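Local coordinates for heat shock protein-related protein (Deinococcus radiodurans, PDB 4FEI) that probably acts as a small heat shock protein, a stress-response chaperone expected to hold unfolding proteins, represented here by its alpha-crystallin domain, at residues 11-25 with 85-97. Residues are numbered along the deposited sequence; the frame is centred on the assembly and turned at random.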
loop_
_atom_site.group_PDB
_atom_site.type_symbol
_atom_site.label_atom_id
_atom_site.label_comp_id
_atom_site.label_asym_id
_atom_site.label_seq_id
_atom_site.Cartn_x
_atom_site.Cartn_y
_atom_site.Cartn_z
ATOM N N TRP A 11 -6.655 9.423 -9.963
ATOM C CA TRP A 11 -6.922 10.850 -10.062
ATOM C C TRP A 11 -8.345 11.139 -9.595
ATOM O O TRP A 11 -9.310 10.602 -10.115
ATOM C CB TRP A 11 -6.744 11.323 -11.498
ATOM C CG TRP A 11 -5.270 11.377 -11.906
ATOM C CD1 TRP A 11 -4.594 10.465 -12.675
ATOM C CD2 TRP A 11 -4.325 12.410 -11.574
ATOM N NE1 TRP A 11 -3.265 10.870 -12.824
ATOM C CE2 TRP A 11 -3.079 12.051 -12.150
ATOM C CE3 TRP A 11 -4.412 13.601 -10.861
ATOM C CZ2 TRP A 11 -1.936 12.859 -12.047
ATOM C CZ3 TRP A 11 -3.264 14.400 -10.726
ATOM C CH2 TRP A 11 -2.046 14.022 -11.314
ATOM N N ARG A 12 -8.462 11.958 -8.566
ATOM C CA ARG A 12 -9.777 12.315 -8.028
ATOM C C ARG A 12 -10.085 13.775 -8.374
ATOM O O ARG A 12 -9.223 14.657 -8.262
ATOM C CB ARG A 12 -9.813 12.093 -6.508
ATOM C CG ARG A 12 -11.109 12.576 -5.811
ATOM C CD ARG A 12 -11.038 12.339 -4.305
ATOM N NE ARG A 12 -9.865 12.959 -3.648
ATOM C CZ ARG A 12 -9.365 12.569 -2.467
ATOM N NH1 ARG A 12 -9.915 11.528 -1.807
ATOM N NH2 ARG A 12 -8.299 13.201 -1.948
ATOM N N ASP A 13 -11.308 13.997 -8.836
ATOM C CA ASP A 13 -11.789 15.316 -9.121
ATOM C C ASP A 13 -12.259 15.874 -7.797
ATOM O O ASP A 13 -13.254 15.425 -7.257
ATOM C CB ASP A 13 -12.943 15.210 -10.120
ATOM C CG ASP A 13 -13.601 16.546 -10.424
ATOM O OD1 ASP A 13 -13.039 17.611 -10.066
ATOM O OD2 ASP A 13 -14.710 16.518 -11.030
ATOM N N ALA A 14 -11.534 16.848 -7.266
ATOM C CA ALA A 14 -11.960 17.532 -6.045
ATOM C C ALA A 14 -12.390 18.997 -6.343
ATOM O O ALA A 14 -12.005 19.940 -5.625
ATOM C CB ALA A 14 -10.867 17.485 -5.026
ATOM N N GLY A 15 -13.183 19.175 -7.394
ATOM C CA GLY A 15 -13.766 20.483 -7.705
ATOM C C GLY A 15 -12.751 21.548 -8.112
ATOM O O GLY A 15 -12.421 21.685 -9.286
ATOM N N THR A 16 -12.265 22.297 -7.134
ATOM C CA THR A 16 -11.292 23.344 -7.382
ATOM C C THR A 16 -9.909 22.729 -7.566
ATOM O O THR A 16 -9.026 23.338 -8.196
ATOM C CB THR A 16 -11.262 24.449 -6.227
ATOM O OG1 THR A 16 -10.728 23.885 -5.011
ATOM C CG2 THR A 16 -12.673 25.037 -5.946
ATOM N N HIS A 17 -9.727 21.537 -7.010
ATOM C CA HIS A 17 -8.449 20.845 -7.042
ATOM C C HIS A 17 -8.499 19.505 -7.765
ATOM O O HIS A 17 -9.552 18.895 -7.915
ATOM C CB HIS A 17 -7.891 20.653 -5.631
ATOM C CG HIS A 17 -7.416 21.919 -5.001
ATOM N ND1 HIS A 17 -8.261 22.782 -4.331
ATOM C CD2 HIS A 17 -6.182 22.476 -4.945
ATOM C CE1 HIS A 17 -7.565 23.825 -3.900
ATOM N NE2 HIS A 17 -6.301 23.659 -4.251
ATOM N N LEU A 18 -7.320 19.044 -8.170
ATOM C CA LEU A 18 -7.122 17.731 -8.770
ATOM C C LEU A 18 -6.198 16.949 -7.819
ATOM O O LEU A 18 -5.086 17.410 -7.514
ATOM C CB LEU A 18 -6.459 17.919 -10.132
ATOM C CG LEU A 18 -6.298 16.731 -11.065
ATOM C CD1 LEU A 18 -7.672 16.100 -11.431
ATOM C CD2 LEU A 18 -5.560 17.176 -12.320
ATOM N N ASP A 19 -6.658 15.789 -7.336
ATOM C CA ASP A 19 -5.876 14.963 -6.415
ATOM C C ASP A 19 -5.301 13.733 -7.079
ATOM O O ASP A 19 -6.016 12.988 -7.775
ATOM C CB ASP A 19 -6.739 14.446 -5.255
ATOM C CG ASP A 19 -7.323 15.555 -4.409
ATOM O OD1 ASP A 19 -6.726 16.668 -4.383
ATOM O OD2 ASP A 19 -8.380 15.311 -3.778
ATOM N N LEU A 20 -4.032 13.477 -6.818
ATOM C CA LEU A 20 -3.401 12.223 -7.197
ATOM C C LEU A 20 -3.233 11.416 -5.928
ATOM O O LEU A 20 -2.634 11.889 -4.976
ATOM C CB LEU A 20 -2.037 12.490 -7.833
ATOM C CG LEU A 20 -1.076 11.419 -8.354
ATOM C CD1 LEU A 20 -0.153 10.962 -7.249
ATOM C CD2 LEU A 20 -1.775 10.222 -9.001
ATOM N N LEU A 21 -3.800 10.223 -5.887
ATOM C CA LEU A 21 -3.580 9.306 -4.775
ATOM C C LEU A 21 -2.717 8.150 -5.262
ATOM O O LEU A 21 -3.017 7.496 -6.276
ATOM C CB LEU A 21 -4.900 8.762 -4.219
ATOM C CG LEU A 21 -5.845 9.767 -3.556
ATOM C CD1 LEU A 21 -6.891 10.237 -4.516
ATOM C CD2 LEU A 21 -6.555 9.043 -2.394
ATOM N N LEU A 22 -1.640 7.892 -4.536
ATOM C CA LEU A 22 -0.648 6.890 -4.964
ATOM C C LEU A 22 -0.393 5.900 -3.820
ATOM O O LEU A 22 -0.004 6.310 -2.742
ATOM C CB LEU A 22 0.649 7.599 -5.401
ATOM C CG LEU A 22 1.653 6.764 -6.182
ATOM C CD1 LEU A 22 1.168 6.534 -7.625
ATOM C CD2 LEU A 22 3.065 7.444 -6.161
ATOM N N ASP A 23 -0.649 4.621 -4.057
ATOM C CA ASP A 23 -0.488 3.601 -3.011
ATOM C C ASP A 23 1.007 3.291 -2.838
ATOM O O ASP A 23 1.606 2.571 -3.670
ATOM C CB ASP A 23 -1.226 2.299 -3.362
ATOM C CG ASP A 23 -2.708 2.398 -3.164
ATOM O OD1 ASP A 23 -3.445 1.580 -3.785
ATOM O OD2 ASP A 23 -3.157 3.254 -2.386
ATOM N N VAL A 24 1.585 3.841 -1.756
ATOM C CA VAL A 24 3.002 3.636 -1.473
ATOM C C VAL A 24 3.245 3.078 -0.025
ATOM O O VAL A 24 3.876 3.736 0.803
ATOM C CB VAL A 24 3.835 4.955 -1.760
ATOM C CG1 VAL A 24 3.959 5.240 -3.292
ATOM C CG2 VAL A 24 3.234 6.155 -1.045
ATOM N N PRO A 25 2.710 1.886 0.292
ATOM C CA PRO A 25 2.936 1.388 1.659
ATOM C C PRO A 25 4.397 1.006 1.900
ATOM O O PRO A 25 5.024 0.457 1.001
ATOM C CB PRO A 25 2.022 0.139 1.745
ATOM C CG PRO A 25 1.919 -0.333 0.381
ATOM C CD PRO A 25 1.950 0.914 -0.513
ATOM N N GLY A 85 0.272 4.829 4.247
ATOM C CA GLY A 85 0.763 4.205 3.028
ATOM C C GLY A 85 0.194 4.802 1.751
ATOM O O GLY A 85 0.353 4.240 0.685
ATOM N N VAL A 86 -0.460 5.959 1.855
ATOM C CA VAL A 86 -1.052 6.626 0.689
ATOM C C VAL A 86 -0.467 8.031 0.524
ATOM O O VAL A 86 -0.546 8.865 1.444
ATOM C CB VAL A 86 -2.610 6.690 0.825
ATOM C CG1 VAL A 86 -3.284 7.541 -0.287
ATOM C CG2 VAL A 86 -3.215 5.251 0.934
ATOM N N LEU A 87 0.064 8.308 -0.660
ATOM C CA LEU A 87 0.495 9.652 -0.998
ATOM C C LEU A 87 -0.613 10.437 -1.694
ATOM O O LEU A 87 -1.054 10.067 -2.759
ATOM C CB LEU A 87 1.730 9.590 -1.884
ATOM C CG LEU A 87 2.308 10.947 -2.329
ATOM C CD1 LEU A 87 2.905 11.704 -1.163
ATOM C CD2 LEU A 87 3.339 10.688 -3.377
ATOM N N THR A 88 -1.039 11.545 -1.096
ATOM C CA THR A 88 -2.041 12.438 -1.691
ATOM C C THR A 88 -1.352 13.705 -2.168
ATOM O O THR A 88 -0.825 14.475 -1.362
ATOM C CB THR A 88 -3.152 12.779 -0.644
ATOM O OG1 THR A 88 -3.708 11.563 -0.108
ATOM C CG2 THR A 88 -4.271 13.643 -1.258
ATOM N N VAL A 89 -1.348 13.911 -3.479
ATOM C CA VAL A 89 -0.810 15.117 -4.067
ATOM C C VAL A 89 -1.936 15.979 -4.660
ATOM O O VAL A 89 -2.626 15.558 -5.563
ATOM C CB VAL A 89 0.239 14.805 -5.210
ATOM C CG1 VAL A 89 1.036 16.110 -5.608
ATOM C CG2 VAL A 89 1.167 13.627 -4.829
ATOM N N ARG A 90 -2.072 17.204 -4.183
ATOM C CA ARG A 90 -3.165 18.062 -4.547
ATOM C C ARG A 90 -2.702 19.247 -5.439
ATOM O O ARG A 90 -1.724 19.941 -5.117
ATOM C CB ARG A 90 -3.797 18.572 -3.260
ATOM C CG ARG A 90 -5.156 19.142 -3.423
ATOM C CD ARG A 90 -5.937 18.989 -2.106
ATOM N NE ARG A 90 -7.360 19.196 -2.339
ATOM C CZ ARG A 90 -8.304 18.976 -1.439
ATOM N NH1 ARG A 90 -9.571 19.196 -1.761
ATOM N NH2 ARG A 90 -7.985 18.528 -0.221
ATOM N N PHE A 91 -3.425 19.478 -6.538
ATOM C CA PHE A 91 -3.097 20.531 -7.467
ATOM C C PHE A 91 -4.357 21.360 -7.679
ATOM O O PHE A 91 -5.487 20.809 -7.692
ATOM C CB PHE A 91 -2.667 19.976 -8.840
ATOM C CG PHE A 91 -1.455 19.083 -8.814
ATOM C CD1 PHE A 91 -0.192 19.612 -8.993
ATOM C CD2 PHE A 91 -1.585 17.688 -8.626
ATOM C CE1 PHE A 91 0.950 18.788 -8.979
ATOM C CE2 PHE A 91 -0.471 16.863 -8.598
ATOM C CZ PHE A 91 0.809 17.429 -8.787
ATOM N N GLU A 92 -4.206 22.668 -7.872
ATOM C CA GLU A 92 -5.378 23.464 -8.173
ATOM C C GLU A 92 -5.594 23.531 -9.667
ATOM O O GLU A 92 -4.662 23.749 -10.416
ATOM C CB GLU A 92 -5.384 24.852 -7.487
ATOM C CG GLU A 92 -4.265 25.726 -7.773
ATOM C CD GLU A 92 -4.334 27.041 -6.983
ATOM O OE1 GLU A 92 -5.312 27.816 -7.177
ATOM O OE2 GLU A 92 -3.384 27.305 -6.197
ATOM N N LYS A 93 -6.829 23.302 -10.094
ATOM C CA LYS A 93 -7.195 23.290 -11.504
ATOM C C LYS A 93 -7.180 24.695 -12.099
ATOM O O LYS A 93 -7.412 25.692 -11.419
ATOM C CB LYS A 93 -8.578 22.656 -11.680
ATOM C CG LYS A 93 -8.557 21.130 -11.595
ATOM C CD LYS A 93 -9.853 20.528 -11.055
ATOM C CE LYS A 93 -10.967 20.532 -12.063
ATOM N NZ LYS A 93 -12.091 19.642 -11.540
ATOM N N LEU A 94 -6.862 24.747 -13.386
ATOM C CA LEU A 94 -6.936 25.955 -14.186
ATOM C C LEU A 94 -8.399 26.424 -14.370
ATOM O O LEU A 94 -8.692 27.614 -14.333
ATOM C CB LEU A 94 -6.339 25.642 -15.548
ATOM C CG LEU A 94 -5.416 26.680 -16.139
ATOM C CD1 LEU A 94 -4.099 26.592 -15.408
ATOM C CD2 LEU A 94 -5.250 26.460 -17.673
ATOM N N ARG A 95 -9.290 25.463 -14.600
ATOM C CA ARG A 95 -10.702 25.665 -14.743
ATOM C C ARG A 95 -11.372 24.864 -13.605
ATOM O O ARG A 95 -11.742 23.686 -13.781
ATOM C CB ARG A 95 -11.155 25.184 -16.129
ATOM C CG ARG A 95 -12.654 25.353 -16.454
ATOM C CD ARG A 95 -12.976 24.733 -17.846
ATOM N NE ARG A 95 -14.378 24.296 -17.958
ATOM C CZ ARG A 95 -14.870 23.141 -17.468
ATOM N NH1 ARG A 95 -16.168 22.850 -17.622
ATOM N NH2 ARG A 95 -14.080 22.269 -16.821
ATOM N N PRO A 96 -11.524 25.504 -12.424
ATOM C CA PRO A 96 -12.164 24.848 -11.282
ATOM C C PRO A 96 -13.607 24.545 -11.629
ATOM O O PRO A 96 -14.240 25.329 -12.339
ATOM C CB PRO A 96 -12.115 25.918 -10.175
ATOM C CG PRO A 96 -11.121 26.946 -10.641
ATOM C CD PRO A 96 -11.181 26.914 -12.130
ATOM N N THR A 97 -14.095 23.397 -11.172
ATOM C CA THR A 97 -15.525 23.076 -11.168
ATOM C C THR A 97 -16.050 23.049 -9.717
ATOM O O THR A 97 -15.279 22.964 -8.763
ATOM C CB THR A 97 -15.835 21.696 -11.810
ATOM O OG1 THR A 97 -15.179 20.680 -11.053
ATOM C CG2 THR A 97 -15.378 21.640 -13.276
HETATM O O HOH W 1 -6.414 11.782 0.349
#
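Lys93 reaches across the Ala14-His17 type II' turn, where the bend at its third side-chain torsion (chi3 76°) turns NZ to Asp13 and Gly15 O; NZ meets Asp13 OD1 in a salt bridge of 2.7 Å, the two side chains crossing at about a right angle. The same NZ donates to Gly15 O at 3.1 Å, while Thr97 N binds that oxygen from the opposite face of its carbonyl plane. Asp13 OD1 also takes the N-H of Gly15 in an Asx turn, so one carboxylate oxygen ties turn and lysine together. A methionine in place of Lys93 would probably leave the Asp13 carboxylate without its counter-charge and Gly15 O with one donor fewer. Beyond the turn, strands 17-23 and 86-92 run antiparallel, with paired backbone bonds at Leu18-Phe91, Leu20-Val89 and Leu22-Leu87. On the face bearing Asp19 and Arg90 these two side chains lie side by side, carboxylate and guanidinium planes perpendicular; Asp19 OD1 stands 3.3 Å from Arg90 NE but well out of the guanidinium plane, an attraction of charges alone. Arg12 NE and NH2 grip Asp19 OD2 side-on, the oxygen lying close to the guanidinium plane, and Leu21 CD1 covers a face of that group. His17 CB sits at the edge of the Arg90 guanidinium, the imidazole turned 81° from it. On the other face Leu20 CD1 lies alongside Val89 CG2 at 3.8 Å, and Trp11 CH2 meets Phe91 CE2 at 4.2 Å; this apolar side packs on strands 40-47 and 62-68. Asp23 forms salt bridges with Arg47 and Arg58 of the second subunit, and Trp11 pairs with a strand of that chain, extending the sheet across the interface, consistent with the strand-exchanged dimer of bacterial small heat shock proteins, built on the alpha-crystallin beta sandwich.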